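Local coordinates for protein histone-lysine N-methyltransferase SETMAR (Homo sapiens, PDB 3BO5) that catalyses the S-adenosylmethionine-dependent dimethylation of a histone H3 lysine with its SET domain and, as the full-length fusion with a transposase, acts in DNA double-strand break repair, at residues A[16-21]-A[203-208]; A[153-158]-A[179-184]; A[195-200]-A[229-234]. The protein carries 2 engineered substitutions. One frame throughout, in Å; residues are numbered along the deposited sequence.

Interaction 1 of 3, residues A[16-21]-A[203-208]; sequences DVACGQ and GNIGRF. With SAH (S-adenosyl-L-homocysteine), chain F.
The ring of F208 is approached by V17 obliquely: CG1 of V17 stops 4.1 Å from CE2 of F208, neither squarely over the face nor at the edge. One face of that ring carries the CG methylene of R207, 3.8 Å above the plane and displaced toward the rim. The guanidinium of R207 in turn meets CE2 of F208 at its own edge, in plane, and makes cation-pi contacts with the rings of F38 and Y179. OXT of the S-adenosylhomocysteine is also oblique to the F208 ring, 4.0 Å from CD1 of F208. V17 presents CG1 because this methyl is trans to the backbone N (chi1 177°), a rotation that turns it toward F208. The contact of A18 CB with I205 CG2, 4.5 Å, is tentative because I205 has a second conformer, and no hydrogen bond joins the two segments.

Much of the shape of 16-21 is set by its own bonds, with V26 N adding one to D16 OD2. D16 holds a type I turn to C19 and an Asx turn, its OD2 receiving A18 N at 2.8 Å from 61° above the carboxylate plane, while OD1 takes G20 N. Residues 205-208 form a 3-10 segment that runs into N210 and H211 of the SET-domain cofactor site, and the carbonyl O of R207 lies 3.5 Å from CB of the ligand. The contact places the loop before strand 27-29 against this segment. Around it, F208 packs on W138 and L140 of strand 138-142 and on V130 of strand 128-132, and A18 rests on Y40 of strand 39-40.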
loop_
_atom_site.group_PDB
_atom_site.type_symbol
_atom_site.label_atom_id
_atom_site.label_comp_id
_atom_site.label_asym_id
_atom_site.label_seq_id
_atom_site.Cartn_x
_atom_site.Cartn_y
_atom_site.Cartn_z
ATOM N N ASP A 16 -18.184 -9.856 -1.862
ATOM C CA ASP A 16 -16.739 -9.671 -1.773
ATOM C C ASP A 16 -16.278 -8.499 -2.615
ATOM O O ASP A 16 -16.305 -8.601 -3.823
ATOM C CB ASP A 16 -16.023 -10.907 -2.314
ATOM C CG ASP A 16 -14.497 -10.832 -2.123
ATOM O OD1 ASP A 16 -13.780 -11.771 -2.539
ATOM O OD2 ASP A 16 -14.003 -9.803 -1.602
ATOM N N VAL A 17 -15.885 -7.404 -1.975
ATOM C CA VAL A 17 -15.493 -6.258 -2.782
ATOM C C VAL A 17 -14.273 -6.567 -3.667
ATOM O O VAL A 17 -14.080 -5.912 -4.721
ATOM C CB VAL A 17 -15.219 -5.059 -1.854
ATOM C CG1 VAL A 17 -14.727 -3.853 -2.695
ATOM C CG2 VAL A 17 -16.526 -4.731 -1.084
ATOM N N ALA A 18 -13.459 -7.541 -3.237
ATOM C CA ALA A 18 -12.251 -7.962 -3.933
ATOM C C ALA A 18 -12.511 -9.009 -4.998
ATOM O O ALA A 18 -11.561 -9.518 -5.565
ATOM C CB ALA A 18 -11.210 -8.441 -2.962
ATOM N N CYS A 19 -13.787 -9.344 -5.213
ATOM C CA CYS A 19 -14.185 -10.145 -6.387
ATOM C C CYS A 19 -13.407 -11.473 -6.424
ATOM O O CYS A 19 -13.020 -11.955 -7.491
ATOM C CB CYS A 19 -13.905 -9.331 -7.646
ATOM S SG CYS A 19 -14.901 -7.823 -7.685
ATOM N N GLY A 20 -13.156 -12.048 -5.251
ATOM C CA GLY A 20 -12.508 -13.383 -5.223
ATOM C C GLY A 20 -11.000 -13.344 -5.513
ATOM O O GLY A 20 -10.338 -14.386 -5.584
ATOM N N GLN A 21 -10.467 -12.126 -5.688
ATOM C CA GLN A 21 -9.087 -11.918 -6.178
ATOM C C GLN A 21 -8.031 -11.848 -5.084
ATOM O O GLN A 21 -6.848 -11.767 -5.388
ATOM C CB GLN A 21 -8.984 -10.704 -7.146
ATOM C CG GLN A 21 -9.785 -10.873 -8.477
ATOM C CD GLN A 21 -9.718 -9.697 -9.435
ATOM O OE1 GLN A 21 -8.655 -9.226 -9.800
ATOM N NE2 GLN A 21 -10.874 -9.234 -9.873
ATOM N N GLY A 203 -7.781 -1.006 -9.280
ATOM C CA GLY A 203 -6.953 -0.920 -8.050
ATOM C C GLY A 203 -7.382 -1.974 -7.083
ATOM O O GLY A 203 -8.344 -2.684 -7.329
ATOM N N ASN A 204 -6.626 -2.057 -6.001
ATOM C CA ASN A 204 -6.902 -3.057 -4.982
ATOM C C ASN A 204 -7.611 -2.389 -3.805
ATOM O O ASN A 204 -8.020 -1.253 -3.864
ATOM C CB ASN A 204 -5.658 -3.784 -4.563
ATOM C CG ASN A 204 -4.897 -3.014 -3.510
ATOM O OD1 ASN A 204 -4.909 -1.743 -3.496
ATOM N ND2 ASN A 204 -4.194 -3.756 -2.629
ATOM N N ILE A 205 -7.785 -3.141 -2.709
ATOM C CA ILE A 205 -8.599 -2.638 -1.590
ATOM C C ILE A 205 -7.920 -1.486 -0.874
ATOM O O ILE A 205 -8.581 -0.728 -0.130
ATOM C CB ILE A 205 -8.940 -3.711 -0.475
ATOM C CG1 ILE A 205 -7.656 -4.421 -0.015
ATOM C CG2 ILE A 205 -10.116 -4.630 -0.912
ATOM C CD1 ILE A 205 -7.878 -5.165 1.298
ATOM N N GLY A 206 -6.597 -1.322 -1.085
ATOM C CA GLY A 206 -5.919 -0.216 -0.442
ATOM C C GLY A 206 -6.452 1.151 -0.827
ATOM O O GLY A 206 -6.235 2.147 -0.101
ATOM N N ARG A 207 -7.120 1.224 -1.978
ATOM C CA ARG A 207 -7.708 2.498 -2.431
ATOM C C ARG A 207 -8.702 3.025 -1.400
ATOM O O ARG A 207 -8.998 4.218 -1.396
ATOM C CB ARG A 207 -8.395 2.378 -3.811
ATOM C CG ARG A 207 -9.680 1.536 -3.696
ATOM C CD ARG A 207 -10.108 1.055 -5.015
ATOM N NE ARG A 207 -10.445 2.142 -5.946
ATOM C CZ ARG A 207 -11.630 2.780 -5.938
ATOM N NH1 ARG A 207 -12.543 2.495 -4.982
ATOM N NH2 ARG A 207 -11.939 3.721 -6.895
ATOM N N PHE A 208 -9.248 2.139 -0.531
ATOM C CA PHE A 208 -10.239 2.629 0.451
ATOM C C PHE A 208 -9.664 3.160 1.745
ATOM O O PHE A 208 -10.397 3.634 2.598
ATOM C CB PHE A 208 -11.228 1.506 0.778
ATOM C CG PHE A 208 -12.145 1.209 -0.382
ATOM C CD1 PHE A 208 -13.148 2.139 -0.734
ATOM C CD2 PHE A 208 -12.012 0.032 -1.131
ATOM C CE1 PHE A 208 -13.978 1.888 -1.841
ATOM C CE2 PHE A 208 -12.841 -0.211 -2.242
ATOM C CZ PHE A 208 -13.864 0.711 -2.560
HETATM N N SAH F . -13.055 7.841 1.255
HETATM C CA SAH F . -12.571 7.308 -0.059
HETATM C CB SAH F . -11.389 6.323 0.107
HETATM C CG SAH F . -10.090 7.121 0.316
HETATM S SD SAH F . -9.606 8.024 -1.184
HETATM C C SAH F . -13.767 6.657 -0.791
HETATM O O SAH F . -14.910 6.792 -0.365
HETATM O OXT SAH F . -13.513 5.974 -1.836
HETATM C "C5'" SAH F . -9.296 9.656 -0.481
HETATM C "C4'" SAH F . -10.551 10.483 -0.210
HETATM O "O4'" SAH F . -11.215 10.043 0.978
HETATM C "C3'" SAH F . -10.261 11.931 0.055
HETATM O "O3'" SAH F . -10.145 12.671 -1.191
HETATM C "C2'" SAH F . -11.431 12.388 0.877
HETATM O "O2'" SAH F . -12.640 12.469 0.099
HETATM C "C1'" SAH F . -11.633 11.176 1.765
HETATM N N9 SAH F . -10.761 11.182 2.957
HETATM C C8 SAH F . -9.738 10.294 3.278
HETATM N N7 SAH F . -9.274 10.600 4.474
HETATM C C5 SAH F . -9.979 11.636 4.971
HETATM C C6 SAH F . -9.847 12.352 6.180
HETATM N N6 SAH F . -9.013 12.064 7.181
HETATM N N1 SAH F . -10.727 13.421 6.319
HETATM C C2 SAH F . -11.632 13.745 5.356
HETATM N N3 SAH F . -11.813 13.060 4.172
HETATM C C4 SAH F . -10.906 12.056 4.012
#

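Interaction 2 of 3, residues A[153-158]-A[179-184]; sequences CEYAGE and YIIAIR. With SAH (S-adenosyl-L-homocysteine), chain F.
Y155 reaches across to Y179 and I181 in the core of the SET-domain beta fold, where the broken strand 151-160 passes the start of strand 181-185 without pairing with it; the closest CA atoms, those of Y155 and I181, are 9.0 Å apart. Along 153-158, C153 bonds through its backbone to L233 and E154 O accepts from N204 ND2, both away from the contact. Y155 then carries the whole contact. With chi1 at -164°, CG of Y155 sits trans to the backbone N, which carries the ring to 179-184. Its hydroxyl donates to O of Y179 over 2.6 Å, in the carbonyl plane on a lone pair, the C=O...donor angle being 123°. The same carbonyl oxygen lies in the plane of the Y155 ring at its edge, so the phenol meets the backbone edge-on. CG2 of I181 comes obliquely against the ring, 3.8 Å from CE2 of Y155. The Y155 OH also rests 3.5 Å from CB of Y179. A phenylalanine here would probably keep the contact with I181 but leave the buried Y179 carbonyl without this donor, loosening the hold on the tyrosine behind it. After Y155, A156 N donates to N204 OD1, and E158 bonds through its backbone to D198.

Y179 is a cofactor-binding residue, and the geometry of Y155 is consistent with a second-shell role, since its hydroxyl holds the carbonyl of the residue from which the Y179 ring projects. CE2 of Y179 passes 3.4 Å from SD of the S-adenosylhomocysteine, and OH of Y179 donates to OXT of the ligand at 2.8 Å.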
loop_
_atom_site.group_PDB
_atom_site.type_symbol
_atom_site.label_atom_id
_atom_site.label_comp_id
_atom_site.label_asym_id
_atom_site.label_seq_id
_atom_site.Cartn_x
_atom_site.Cartn_y
_atom_site.Cartn_z
ATOM N N CYS A 153 -2.004 -4.634 3.764
ATOM C CA CYS A 153 -2.373 -4.724 2.348
ATOM C C CYS A 153 -1.440 -3.847 1.529
ATOM O O CYS A 153 -0.751 -3.004 2.072
ATOM C CB CYS A 153 -3.848 -4.334 2.095
ATOM S SG CYS A 153 -4.177 -2.596 2.464
ATOM N N GLU A 154 -1.420 -4.099 0.218
ATOM C CA GLU A 154 -0.761 -3.113 -0.693
ATOM C C GLU A 154 -1.681 -1.976 -1.032
ATOM O O GLU A 154 -2.875 -2.011 -0.854
ATOM C CB GLU A 154 -0.391 -3.761 -2.051
ATOM C CG GLU A 154 0.666 -4.753 -1.931
ATOM C CD GLU A 154 1.001 -5.361 -3.307
ATOM O OE1 GLU A 154 1.220 -6.575 -3.334
ATOM O OE2 GLU A 154 1.026 -4.621 -4.360
ATOM N N TYR A 155 -1.031 -0.915 -1.544
ATOM C CA TYR A 155 -1.765 0.095 -2.305
ATOM C C TYR A 155 -1.329 -0.160 -3.745
ATOM O O TYR A 155 -0.224 0.172 -4.169
ATOM C CB TYR A 155 -1.285 1.464 -1.801
ATOM C CG TYR A 155 -2.208 2.616 -2.198
ATOM C CD1 TYR A 155 -3.399 2.897 -1.506
ATOM C CD2 TYR A 155 -1.863 3.409 -3.310
ATOM C CE1 TYR A 155 -4.258 3.909 -1.864
ATOM C CE2 TYR A 155 -2.730 4.474 -3.704
ATOM C CZ TYR A 155 -3.903 4.713 -2.989
ATOM O OH TYR A 155 -4.747 5.716 -3.339
ATOM N N ALA A 156 -2.275 -0.784 -4.489
ATOM C CA ALA A 156 -1.948 -1.312 -5.857
ATOM C C ALA A 156 -2.935 -0.761 -6.903
ATOM O O ALA A 156 -4.071 -0.601 -6.629
ATOM C CB ALA A 156 -2.019 -2.884 -5.864
ATOM N N GLY A 157 -2.430 -0.455 -8.095
ATOM C CA GLY A 157 -3.319 0.022 -9.160
ATOM C C GLY A 157 -2.507 0.263 -10.383
ATOM O O GLY A 157 -1.557 -0.453 -10.639
ATOM N N GLU A 158 -3.000 1.146 -11.259
ATOM C CA GLU A 158 -2.220 1.386 -12.469
ATOM C C GLU A 158 -0.939 2.111 -12.129
ATOM O O GLU A 158 -0.957 3.098 -11.360
ATOM C CB GLU A 158 -2.996 2.346 -13.381
ATOM C CG GLU A 158 -4.246 1.759 -13.970
ATOM C CD GLU A 158 -4.942 2.746 -14.859
ATOM O OE1 GLU A 158 -5.835 3.439 -14.389
ATOM O OE2 GLU A 158 -4.485 2.847 -16.010
ATOM N N TYR A 179 -6.835 9.586 -5.612
ATOM C CA TYR A 179 -6.132 8.344 -5.210
ATOM C C TYR A 179 -4.711 8.202 -5.676
ATOM O O TYR A 179 -4.023 7.260 -5.271
ATOM C CB TYR A 179 -6.892 7.109 -5.789
ATOM C CG TYR A 179 -8.322 6.919 -5.388
ATOM C CD1 TYR A 179 -9.331 7.464 -6.154
ATOM C CD2 TYR A 179 -8.657 6.190 -4.266
ATOM C CE1 TYR A 179 -10.669 7.320 -5.755
ATOM C CE2 TYR A 179 -9.927 5.993 -3.863
ATOM C CZ TYR A 179 -10.976 6.555 -4.626
ATOM O OH TYR A 179 -12.300 6.452 -4.283
ATOM N N ILE A 180 -4.220 9.088 -6.567
ATOM C CA ILE A 180 -2.885 8.875 -7.071
ATOM C C ILE A 180 -1.873 9.110 -5.972
ATOM O O ILE A 180 -2.013 10.075 -5.189
ATOM C CB ILE A 180 -2.590 9.848 -8.246
ATOM C CG1 ILE A 180 -3.657 9.626 -9.324
ATOM C CG2 ILE A 180 -1.201 9.582 -8.809
ATOM C CD1 ILE A 180 -3.363 10.467 -10.575
ATOM N N ILE A 181 -0.841 8.276 -5.912
ATOM C CA ILE A 181 0.228 8.501 -4.954
ATOM C C ILE A 181 1.553 8.522 -5.713
ATOM O O ILE A 181 1.756 7.795 -6.729
ATOM C CB ILE A 181 0.277 7.360 -3.841
ATOM C CG1 ILE A 181 1.205 7.766 -2.729
ATOM C CG2 ILE A 181 0.653 5.997 -4.461
ATOM C CD1 ILE A 181 1.113 6.799 -1.483
ATOM N N ALA A 182 2.446 9.382 -5.236
ATOM C CA ALA A 182 3.781 9.527 -5.815
ATOM C C ALA A 182 4.836 9.062 -4.834
ATOM O O ALA A 182 4.917 9.533 -3.700
ATOM C CB ALA A 182 4.065 10.999 -6.218
ATOM N N ILE A 183 5.643 8.105 -5.256
ATOM C CA ILE A 183 6.672 7.531 -4.413
ATOM C C ILE A 183 8.009 7.976 -5.020
ATOM O O ILE A 183 8.291 7.724 -6.167
ATOM C CB ILE A 183 6.629 5.989 -4.404
ATOM C CG1 ILE A 183 5.241 5.484 -4.081
ATOM C CG2 ILE A 183 7.729 5.388 -3.438
ATOM C CD1 ILE A 183 4.726 6.044 -2.755
ATOM N N ARG A 184 8.835 8.636 -4.243
ATOM C CA ARG A 184 10.164 9.007 -4.748
ATOM C C ARG A 184 11.192 8.439 -3.809
ATOM O O ARG A 184 11.132 8.698 -2.615
ATOM C CB ARG A 184 10.300 10.544 -4.892
ATOM C CG ARG A 184 9.263 11.081 -5.895
ATOM C CD ARG A 184 9.530 12.529 -6.260
ATOM N NE ARG A 184 8.660 12.924 -7.378
ATOM C CZ ARG A 184 7.391 13.327 -7.248
ATOM N NH1 ARG A 184 6.704 13.690 -8.337
ATOM N NH2 ARG A 184 6.811 13.378 -6.044
HETATM N N SAH F . -13.055 7.841 1.255
HETATM C CA SAH F . -12.571 7.308 -0.059
HETATM C CB SAH F . -11.389 6.323 0.107
HETATM C CG SAH F . -10.090 7.121 0.316
HETATM S SD SAH F . -9.606 8.024 -1.184
HETATM C C SAH F . -13.767 6.657 -0.791
HETATM O O SAH F . -14.910 6.792 -0.365
HETATM O OXT SAH F . -13.513 5.974 -1.836
HETATM C "C5'" SAH F . -9.296 9.656 -0.481
HETATM C "C4'" SAH F . -10.551 10.483 -0.210
HETATM O "O4'" SAH F . -11.215 10.043 0.978
HETATM C "C3'" SAH F . -10.261 11.931 0.055
HETATM O "O3'" SAH F . -10.145 12.671 -1.191
HETATM C "C2'" SAH F . -11.431 12.388 0.877
HETATM O "O2'" SAH F . -12.640 12.469 0.099
HETATM C "C1'" SAH F . -11.633 11.176 1.765
HETATM N N9 SAH F . -10.761 11.182 2.957
HETATM C C8 SAH F . -9.738 10.294 3.278
HETATM N N7 SAH F . -9.274 10.600 4.474
HETATM C C5 SAH F . -9.979 11.636 4.971
HETATM C C6 SAH F . -9.847 12.352 6.180
HETATM N N6 SAH F . -9.013 12.064 7.181
HETATM N N1 SAH F . -10.727 13.421 6.319
HETATM C C2 SAH F . -11.632 13.745 5.356
HETATM N N3 SAH F . -11.813 13.060 4.172
HETATM C C4 SAH F . -10.906 12.056 4.012
#

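Interaction 3 of 3, residues A[195-200]-A[229-234]; sequences TFVDPT and PKLALF
P229 meets T195 first: CD of P229 lies 3.3 Å from OG1 of T195, with CG of P229 at 3.7 Å from the same oxygen. The threonine hydroxyl therefore lies against two methylene groups of the proline ring, and the contact is van der Waals, as no hydrogen bond crosses between the segments. The rotation of T195, chi1 -55°, sets OG1 opposite the carbonyl carbon and lets it lead toward P229. The carbonyl O of P229 is taken by H44 NE2.

K230 points away from 195-200 and pairs through its backbone with V222 of strand 217-223. L231 turns back toward V197, and the two side chains meet tip to tip, CD1 of L231 standing 3.8 Å from CG2 of V197 and 4.1 Å from its CB. Such alternation is that of beta strands, and here two strands of the SET-domain fold face each other through their side chains. Both 193-199 and 230-235 run antiparallel to strand 151-160, which is broken along its length and bonds to each; the CA atoms of V197 and L231, 8.8 Å apart, are too distant for backbone pairing. L231 also touches I181 and I183 of strand 181-185, which bonds to 193-199.

Farther along, A232 packs on V222 and L233 on M219, while the far end of 195-200 turns its corner. There D198 makes an Asx turn, OD1 receiving T200 N at 2.9 Å from 49° above the carboxylate plane. OG1 of T200 uses the syn lone pair of that oxygen, and OD2 of D198 forms a salt bridge with R168 NH1.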
loop_
_atom_site.group_PDB
_atom_site.type_symbol
_atom_site.label_atom_id
_atom_site.label_comp_id
_atom_site.label_asym_id
_atom_site.label_seq_id
_atom_site.Cartn_x
_atom_site.Cartn_y
_atom_site.Cartn_z
ATOM N N THR A 195 7.778 6.455 -8.687
ATOM C CA THR A 195 6.703 5.510 -9.025
ATOM C C THR A 195 5.370 6.200 -8.747
ATOM O O THR A 195 5.180 6.776 -7.670
ATOM C CB THR A 195 6.755 4.243 -8.115
ATOM O OG1 THR A 195 8.051 3.630 -8.190
ATOM C CG2 THR A 195 5.693 3.204 -8.552
ATOM N N PHE A 196 4.508 6.192 -9.728
ATOM C CA PHE A 196 3.162 6.755 -9.520
ATOM C C PHE A 196 2.209 5.617 -9.595
ATOM O O PHE A 196 2.190 4.869 -10.553
ATOM C CB PHE A 196 2.843 7.809 -10.606
ATOM C CG PHE A 196 3.792 8.923 -10.608
ATOM C CD1 PHE A 196 3.634 9.994 -9.746
ATOM C CD2 PHE A 196 4.892 8.916 -11.485
ATOM C CE1 PHE A 196 4.560 11.044 -9.767
ATOM C CE2 PHE A 196 5.827 9.941 -11.480
ATOM C CZ PHE A 196 5.656 10.993 -10.618
ATOM N N VAL A 197 1.341 5.542 -8.572
ATOM C CA VAL A 197 0.344 4.454 -8.555
ATOM C C VAL A 197 -1.030 5.022 -8.442
ATOM O O VAL A 197 -1.253 5.892 -7.619
ATOM C CB VAL A 197 0.594 3.597 -7.354
ATOM C CG1 VAL A 197 -0.447 2.537 -7.251
ATOM C CG2 VAL A 197 2.009 2.913 -7.518
ATOM N N ASP A 198 -1.947 4.527 -9.244
ATOM C CA ASP A 198 -3.270 5.150 -9.288
ATOM C C ASP A 198 -4.305 4.045 -9.262
ATOM O O ASP A 198 -4.552 3.405 -10.329
ATOM C CB ASP A 198 -3.468 5.972 -10.605
ATOM C CG ASP A 198 -4.792 6.662 -10.618
ATOM O OD1 ASP A 198 -5.526 6.564 -9.637
ATOM O OD2 ASP A 198 -5.130 7.303 -11.640
ATOM N N PRO A 199 -4.965 3.792 -8.112
ATOM C CA PRO A 199 -5.996 2.774 -8.046
ATOM C C PRO A 199 -7.401 3.335 -8.273
ATOM O O PRO A 199 -8.405 2.695 -7.928
ATOM C CB PRO A 199 -5.870 2.252 -6.584
ATOM C CG PRO A 199 -5.561 3.496 -5.842
ATOM C CD PRO A 199 -4.626 4.307 -6.775
ATOM N N THR A 200 -7.502 4.517 -8.924
ATOM C CA THR A 200 -8.807 5.169 -9.094
ATOM C C THR A 200 -9.765 4.310 -9.893
ATOM O O THR A 200 -10.919 4.124 -9.503
ATOM C CB THR A 200 -8.711 6.461 -9.864
ATOM O OG1 THR A 200 -7.882 7.360 -9.104
ATOM C CG2 THR A 200 -10.064 7.102 -10.048
ATOM N N PRO A 229 8.129 -0.889 -7.134
ATOM C CA PRO A 229 7.893 -1.431 -5.796
ATOM C C PRO A 229 6.437 -1.650 -5.458
ATOM O O PRO A 229 5.544 -0.982 -5.984
ATOM C CB PRO A 229 8.407 -0.328 -4.864
ATOM C CG PRO A 229 8.038 0.928 -5.599
ATOM C CD PRO A 229 8.526 0.529 -7.063
ATOM N N LYS A 230 6.177 -2.642 -4.616
ATOM C CA LYS A 230 4.908 -2.752 -3.991
ATOM C C LYS A 230 4.853 -1.719 -2.860
ATOM O O LYS A 230 5.859 -1.436 -2.214
ATOM C CB LYS A 230 4.843 -4.153 -3.360
ATOM C CG LYS A 230 5.098 -5.250 -4.339
ATOM C CD LYS A 230 4.237 -5.157 -5.609
ATOM C CE LYS A 230 4.465 -6.428 -6.456
ATOM N NZ LYS A 230 3.866 -6.124 -7.849
ATOM N N LEU A 231 3.679 -1.116 -2.682
ATOM C CA LEU A 231 3.496 -0.076 -1.662
ATOM C C LEU A 231 2.786 -0.781 -0.538
ATOM O O LEU A 231 1.578 -0.913 -0.516
ATOM C CB LEU A 231 2.624 1.065 -2.220
ATOM C CG LEU A 231 3.244 1.776 -3.437
ATOM C CD1 LEU A 231 2.404 3.037 -3.720
ATOM C CD2 LEU A 231 4.725 2.040 -3.326
ATOM N N ALA A 232 3.606 -1.307 0.361
ATOM C CA ALA A 232 3.091 -2.306 1.330
ATOM C C ALA A 232 2.750 -1.626 2.629
ATOM O O ALA A 232 3.624 -0.968 3.188
ATOM C CB ALA A 232 4.182 -3.353 1.540
ATOM N N LEU A 233 1.527 -1.808 3.137
ATOM C CA LEU A 233 1.117 -1.114 4.402
ATOM C C LEU A 233 1.193 -2.193 5.473
ATOM O O LEU A 233 0.646 -3.298 5.316
ATOM C CB LEU A 233 -0.336 -0.627 4.354
ATOM C CG LEU A 233 -0.292 0.557 3.373
ATOM C CD1 LEU A 233 -1.134 0.483 2.141
ATOM C CD2 LEU A 233 -0.141 1.881 4.052
ATOM N N PHE A 234 1.969 -1.836 6.514
ATOM C CA PHE A 234 2.105 -2.708 7.714
ATOM C C PHE A 234 1.494 -2.045 8.904
ATOM O O PHE A 234 1.470 -0.814 9.005
ATOM C CB PHE A 234 3.606 -2.973 8.009
ATOM C CG PHE A 234 4.318 -3.775 6.939
ATOM C CD1 PHE A 234 4.458 -5.137 7.064
ATOM C CD2 PHE A 234 4.883 -3.107 5.856
ATOM C CE1 PHE A 234 5.140 -5.862 6.077
ATOM C CE2 PHE A 234 5.506 -3.830 4.829
ATOM C CZ PHE A 234 5.650 -5.163 4.932
#

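All three contacts are buried, but at different depths: the centres of interactions 2 and 3 lie about 6 and 5 Å from the centre of the chain, that of interaction 1 about 12 Å. Interactions 2 and 3, with centres about 3 Å apart, share one sheet and are joined through strand 151-160, which pairs with both 193-199 and 230-235. Interaction 1 instead brings an N-terminal loop to the 3-10 segment 205-208, and R207 ties that segment to interaction 3 through the carbonyls of P199 and T200. Interactions 1 and 3 are apolar or van der Waals across their segments, whereas interaction 2 adds a hydrogen bond. Interactions 1 and 2 both touch S-adenosylhomocysteine.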